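Uncharacterized protein lp_2664 (Lactobacillus plantarum WCFS1, PDB 2PJQ) is of unknown function but belongs to the HD-domain family, so it is possibly a metal-dependent phosphohydrolase. Local coordinates at residues 43-48 and 193-198; 157-162 and 175-180. All coordinates share one frame; numbering follows the deposited sequence.

Contact 1: 43-48 and 193-198; sequences RRLAKD and DTAKAL
The guanidinium of Arg44 carries Thr194 CG2 on one face. The methyl sits 3.2 Å above the plane, displaced toward the NH2 side of the group, and Arg44 CZ to Thr194 CG2 is 3.3 Å. The two side chains reach toward each other tip to tip. Arg44 CG is anti to the backbone N (chi1 179°), and the chain stays extended as far as NE, reaching toward helix 193-198. The carboxylate of Asp48 is the second flat group. Thr194 OG1 donates a hydrogen bond of 2.7 Å to Asp48 OD2, met on the anti side and 23° out of the carboxylate plane. A long salt bridge of 3.9 Å joins Arg44 NH2 to the same Asp48 OD2, one turn along the helix. Asp48 OD2 thus has a hydroxyl and a guanidinium as partners, which would probably favour its charged form. Thr194 splits its branches: the hydroxyl goes to Asp48, and the methyl to Arg44 and Leu45. Leu45 CD1 lies 3.7 Å from Thr194 CG2, the two side chains sliding past each other in opposite directions. Leu45 CD2 meets Ala195 CB at 4.2 Å. The contact is therefore polar where Arg44 and Asp48 are exposed, and apolar where Leu45 and Ala195 are buried. The axes of the segments 43-48 and 193-198 approach to 10.0 Å, with 133° between their directions, nearer antiparallel than parallel. Helix 119-130 packs against both: Leu130 touches Leu45 and Ala195, and Val123 touches Leu45. Helix 32-49, part of the HD domain, is thereby joined to the short helix 193-198.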
loop_
_atom_site.group_PDB
_atom_site.type_symbol
_atom_site.label_atom_id
_atom_site.label_comp_id
_atom_site.label_asym_id
_atom_site.label_seq_id
_atom_site.Cartn_x
_atom_site.Cartn_y
_atom_site.Cartn_z
ATOM N N ARG B 43 -22.951 -11.123 7.103
ATOM C CA ARG B 43 -23.980 -11.460 8.072
ATOM C C ARG B 43 -24.989 -10.338 8.255
ATOM O O ARG B 43 -26.185 -10.579 8.222
ATOM C CB ARG B 43 -23.333 -11.840 9.399
ATOM C CG ARG B 43 -24.300 -12.379 10.449
ATOM C CD ARG B 43 -23.574 -12.563 11.784
ATOM N NE ARG B 43 -22.593 -13.641 11.734
ATOM C CZ ARG B 43 -22.915 -14.931 11.782
ATOM N NH1 ARG B 43 -24.191 -15.288 11.892
ATOM N NH2 ARG B 43 -21.970 -15.867 11.702
ATOM N N ARG B 44 -24.537 -9.107 8.433
ATOM C CA ARG B 44 -25.508 -8.038 8.595
ATOM C C ARG B 44 -26.367 -7.898 7.335
ATOM O O ARG B 44 -27.598 -7.871 7.404
ATOM C CB ARG B 44 -24.835 -6.697 8.886
ATOM C CG ARG B 44 -25.874 -5.607 9.035
ATOM C CD ARG B 44 -25.339 -4.211 8.894
ATOM N NE ARG B 44 -26.462 -3.300 8.699
ATOM C CZ ARG B 44 -26.352 -1.996 8.454
ATOM N NH1 ARG B 44 -25.159 -1.421 8.372
ATOM N NH2 ARG B 44 -27.443 -1.265 8.278
ATOM N N LEU B 45 -25.702 -7.809 6.188
ATOM C CA LEU B 45 -26.370 -7.658 4.897
ATOM C C LEU B 45 -27.343 -8.789 4.595
ATOM O O LEU B 45 -28.438 -8.545 4.100
ATOM C CB LEU B 45 -25.324 -7.569 3.775
ATOM C CG LEU B 45 -25.097 -6.276 2.970
ATOM C CD1 LEU B 45 -25.120 -5.017 3.845
ATOM C CD2 LEU B 45 -23.752 -6.411 2.259
ATOM N N ALA B 46 -26.945 -10.023 4.882
ATOM C CA ALA B 46 -27.820 -11.155 4.612
ATOM C C ALA B 46 -29.130 -10.973 5.374
ATOM O O ALA B 46 -30.223 -11.087 4.804
ATOM C CB ALA B 46 -27.143 -12.472 5.016
ATOM N N LYS B 47 -29.019 -10.666 6.662
ATOM C CA LYS B 47 -30.200 -10.482 7.479
ATOM C C LYS B 47 -31.094 -9.351 6.985
ATOM O O LYS B 47 -32.304 -9.525 6.841
ATOM C CB LYS B 47 -29.767 -10.295 8.917
ATOM C CG LYS B 47 -28.943 -11.511 9.346
ATOM C CD LYS B 47 -28.732 -11.612 10.845
ATOM C CE LYS B 47 -27.920 -12.853 11.180
ATOM N NZ LYS B 47 -27.819 -13.071 12.654
ATOM N N ASP B 48 -30.501 -8.201 6.697
ATOM C CA ASP B 48 -31.268 -7.081 6.190
ATOM C C ASP B 48 -32.066 -7.477 4.945
ATOM O O ASP B 48 -33.178 -6.997 4.736
ATOM C CB ASP B 48 -30.324 -5.930 5.869
ATOM C CG ASP B 48 -30.071 -5.041 7.067
ATOM O OD1 ASP B 48 -29.874 -5.575 8.176
ATOM O OD2 ASP B 48 -30.062 -3.806 6.899
ATOM N N ASP B 193 -29.609 -2.585 -0.536
ATOM C CA ASP B 193 -29.913 -1.190 -0.243
ATOM C C ASP B 193 -29.041 -0.734 0.909
ATOM O O ASP B 193 -28.515 0.379 0.893
ATOM C CB ASP B 193 -31.386 -0.987 0.117
ATOM C CG ASP B 193 -32.256 -0.735 -1.104
ATOM O OD1 ASP B 193 -31.717 -0.233 -2.118
ATOM O OD2 ASP B 193 -33.476 -1.020 -1.046
ATOM N N THR B 194 -28.884 -1.606 1.901
ATOM C CA THR B 194 -28.075 -1.300 3.072
ATOM C C THR B 194 -26.630 -1.024 2.684
ATOM O O THR B 194 -25.934 -0.245 3.336
ATOM C CB THR B 194 -28.071 -2.462 4.064
ATOM O OG1 THR B 194 -29.389 -2.656 4.582
ATOM C CG2 THR B 194 -27.120 -2.177 5.214
ATOM N N ALA B 195 -26.190 -1.665 1.611
ATOM C CA ALA B 195 -24.827 -1.505 1.166
ATOM C C ALA B 195 -24.654 -0.218 0.399
ATOM O O ALA B 195 -23.702 0.519 0.640
ATOM C CB ALA B 195 -24.414 -2.696 0.318
ATOM N N LYS B 196 -25.564 0.060 -0.530
ATOM C CA LYS B 196 -25.474 1.290 -1.313
ATOM C C LYS B 196 -25.247 2.427 -0.346
ATOM O O LYS B 196 -24.449 3.314 -0.592
ATOM C CB LYS B 196 -26.770 1.555 -2.086
ATOM C CG LYS B 196 -27.001 0.655 -3.273
ATOM C CD LYS B 196 -28.247 1.082 -4.018
ATOM C CE LYS B 196 -28.473 0.220 -5.253
ATOM N NZ LYS B 196 -29.588 0.734 -6.109
ATOM N N ALA B 197 -25.949 2.379 0.774
ATOM C CA ALA B 197 -25.834 3.424 1.777
ATOM C C ALA B 197 -24.428 3.450 2.357
ATOM O O ALA B 197 -23.792 4.507 2.441
ATOM C CB ALA B 197 -26.857 3.202 2.886
ATOM N N LEU B 198 -23.946 2.280 2.749
ATOM C CA LEU B 198 -22.631 2.158 3.338
ATOM C C LEU B 198 -21.550 2.514 2.334
ATOM O O LEU B 198 -20.575 3.180 2.662
ATOM C CB LEU B 198 -22.441 0.737 3.837
ATOM C CG LEU B 198 -21.367 0.641 4.904
ATOM C CD1 LEU B 198 -21.610 1.733 5.919
ATOM C CD2 LEU B 198 -21.387 -0.738 5.548
#

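Contact 2: 157-162 and 175-180; sequences IAPREH and AINHFY
The loop between helices 134-148 and 165-170 packs back on helix 175-183 here, Pro159 facing Asn177 and Tyr180. Pro159 CD lies 3.3 Å from Asn177 OD1. The proline and asparagine side chains cross at about a right angle. Asn177 CG is anti to the carbonyl carbon (chi1 -70°), beside the backbone N. The amide beyond it lies against the loop. Asn177 ND2 is 3.9 Å from Ile157 O and equally far from Ile157 CG2. These are van der Waals approaches, and no hydrogen bond crosses between the two segments. In this fold, which has helices and no strands, the irregular loop lies on one turn of helix 175-183: Asn177 and Tyr180, three residues apart, present their side chains to the same proline. Pro159 CB meets Tyr180 CB at 3.8 Å, the side chains lying side by side and pointing the same way. An alanine at Asn177 would probably open a gap beside Pro159 and Ile157, leaving this part of the loop less closely held. Beyond the two segments, Arg160 NH1 forms a salt bridge with Glu181 OE1, a second tie from the loop to the same helix. The Tyr180 ring meets Phe184 edge-to-face, and Val210 of helix 204-219 also touches Tyr180.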
loop_
_atom_site.group_PDB
_atom_site.type_symbol
_atom_site.label_atom_id
_atom_site.label_comp_id
_atom_site.label_asym_id
_atom_site.label_seq_id
_atom_site.Cartn_x
_atom_site.Cartn_y
_atom_site.Cartn_z
ATOM N N ILE B 157 0.728 6.300 -18.731
ATOM C CA ILE B 157 -0.257 5.238 -18.820
ATOM C C ILE B 157 -1.574 5.761 -18.272
ATOM O O ILE B 157 -1.635 6.256 -17.147
ATOM C CB ILE B 157 0.161 4.030 -17.992
ATOM C CG1 ILE B 157 1.623 3.703 -18.273
ATOM C CG2 ILE B 157 -0.735 2.853 -18.314
ATOM C CD1 ILE B 157 2.161 2.531 -17.478
ATOM N N ALA B 158 -2.626 5.660 -19.070
ATOM C CA ALA B 158 -3.928 6.127 -18.631
ATOM C C ALA B 158 -4.828 4.926 -18.420
ATOM O O ALA B 158 -4.655 3.887 -19.056
ATOM C CB ALA B 158 -4.536 7.079 -19.661
ATOM N N PRO B 159 -5.800 5.053 -17.512
ATOM C CA PRO B 159 -6.749 3.989 -17.185
ATOM C C PRO B 159 -7.521 3.414 -18.361
ATOM O O PRO B 159 -8.183 4.146 -19.101
ATOM C CB PRO B 159 -7.658 4.645 -16.144
ATOM C CG PRO B 159 -7.531 6.112 -16.434
ATOM C CD PRO B 159 -6.077 6.263 -16.722
ATOM N N ARG B 160 -7.420 2.094 -18.520
ATOM C CA ARG B 160 -8.105 1.377 -19.583
ATOM C C ARG B 160 -9.582 1.701 -19.463
ATOM O O ARG B 160 -10.020 2.219 -18.442
ATOM C CB ARG B 160 -7.888 -0.128 -19.438
ATOM C CG ARG B 160 -6.439 -0.561 -19.589
ATOM C CD ARG B 160 -5.869 -1.140 -18.303
ATOM N NE ARG B 160 -5.782 -2.595 -18.352
ATOM C CZ ARG B 160 -5.373 -3.354 -17.338
ATOM N NH1 ARG B 160 -5.012 -2.798 -16.186
ATOM N NH2 ARG B 160 -5.328 -4.671 -17.471
ATOM N N GLU B 161 -10.352 1.406 -20.503
ATOM C CA GLU B 161 -11.778 1.705 -20.465
ATOM C C GLU B 161 -12.646 0.554 -20.935
ATOM O O GLU B 161 -13.742 0.355 -20.411
ATOM C CB GLU B 161 -12.082 2.957 -21.297
ATOM C CG GLU B 161 -11.517 4.247 -20.705
ATOM C CD GLU B 161 -12.187 4.647 -19.395
ATOM O OE1 GLU B 161 -13.359 5.081 -19.424
ATOM O OE2 GLU B 161 -11.539 4.526 -18.334
ATOM N N HIS B 162 -12.165 -0.203 -21.917
ATOM C CA HIS B 162 -12.931 -1.336 -22.426
ATOM C C HIS B 162 -12.230 -2.667 -22.168
ATOM O O HIS B 162 -12.127 -3.514 -23.056
ATOM C CB HIS B 162 -13.221 -1.167 -23.929
ATOM C CG HIS B 162 -12.530 0.002 -24.570
ATOM N ND1 HIS B 162 -11.193 -0.012 -24.910
ATOM C CD2 HIS B 162 -13.005 1.209 -24.970
ATOM C CE1 HIS B 162 -10.876 1.130 -25.494
ATOM N NE2 HIS B 162 -11.958 1.889 -25.542
ATOM N N ALA B 175 -1.384 1.194 -9.858
ATOM C CA ALA B 175 -2.195 1.192 -8.655
ATOM C C ALA B 175 -3.292 2.235 -8.717
ATOM O O ALA B 175 -4.445 1.954 -8.402
ATOM C CB ALA B 175 -1.319 1.436 -7.461
ATOM N N ILE B 176 -2.937 3.451 -9.108
ATOM C CA ILE B 176 -3.928 4.508 -9.193
ATOM C C ILE B 176 -5.012 4.134 -10.198
ATOM O O ILE B 176 -6.198 4.257 -9.902
ATOM C CB ILE B 176 -3.292 5.856 -9.618
ATOM C CG1 ILE B 176 -2.326 6.354 -8.537
ATOM C CG2 ILE B 176 -4.385 6.899 -9.845
ATOM C CD1 ILE B 176 -3.002 6.840 -7.260
ATOM N N ASN B 177 -4.613 3.665 -11.377
ATOM C CA ASN B 177 -5.582 3.299 -12.405
ATOM C C ASN B 177 -6.662 2.331 -11.907
ATOM O O ASN B 177 -7.764 2.260 -12.468
ATOM C CB ASN B 177 -4.876 2.687 -13.621
ATOM C CG ASN B 177 -4.054 3.702 -14.413
ATOM O OD1 ASN B 177 -4.269 4.918 -14.334
ATOM N ND2 ASN B 177 -3.118 3.196 -15.202
ATOM N N HIS B 178 -6.350 1.589 -10.849
ATOM C CA HIS B 178 -7.297 0.635 -10.300
ATOM C C HIS B 178 -8.528 1.322 -9.727
ATOM O O HIS B 178 -9.629 0.787 -9.810
ATOM C CB HIS B 178 -6.627 -0.234 -9.233
ATOM C CG HIS B 178 -7.350 -1.518 -8.981
ATOM N ND1 HIS B 178 -7.872 -2.284 -10.004
ATOM C CD2 HIS B 178 -7.664 -2.160 -7.832
ATOM C CE1 HIS B 178 -8.480 -3.339 -9.494
ATOM N NE2 HIS B 178 -8.369 -3.288 -8.179
ATOM N N PHE B 179 -8.350 2.501 -9.136
ATOM C CA PHE B 179 -9.494 3.222 -8.592
ATOM C C PHE B 179 -10.369 3.605 -9.773
ATOM O O PHE B 179 -11.556 3.312 -9.794
ATOM C CB PHE B 179 -9.062 4.477 -7.823
ATOM C CG PHE B 179 -8.316 4.183 -6.559
ATOM C CD1 PHE B 179 -6.987 3.796 -6.596
ATOM C CD2 PHE B 179 -8.952 4.232 -5.338
ATOM C CE1 PHE B 179 -6.301 3.462 -5.426
ATOM C CE2 PHE B 179 -8.272 3.895 -4.163
ATOM C CZ PHE B 179 -6.947 3.510 -4.214
ATOM N N TYR B 180 -9.764 4.237 -10.771
ATOM C CA TYR B 180 -10.498 4.649 -11.957
ATOM C C TYR B 180 -11.125 3.459 -12.653
ATOM O O TYR B 180 -12.313 3.477 -12.968
ATOM C CB TYR B 180 -9.571 5.376 -12.938
ATOM C CG TYR B 180 -9.239 6.795 -12.532
ATOM C CD1 TYR B 180 -10.249 7.742 -12.365
ATOM C CD2 TYR B 180 -7.917 7.182 -12.269
ATOM C CE1 TYR B 180 -9.958 9.036 -11.938
ATOM C CE2 TYR B 180 -7.615 8.477 -11.842
ATOM C CZ TYR B 180 -8.642 9.393 -11.673
ATOM O OH TYR B 180 -8.370 10.648 -11.182
#

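Overall arrangement
After helix 9-22 the chain enters helix 32-49, which supplies the first side of contact 1. It then runs through helices 53-62 to 134-148 before reaching the loop at 157-162. Helix 165-170 follows, and contact 2 closes a short loop when the chain arrives at helix 175-183. Contact 1 closes only at helix 193-198, 145 residues after its first segment. Contact 2 is therefore nested inside it. Contact 1 ties an early helix to a late one; contact 2 is local to the C-terminal half. Their centres are 28 Å apart and their nearest atoms about 14 Å, so they do not touch.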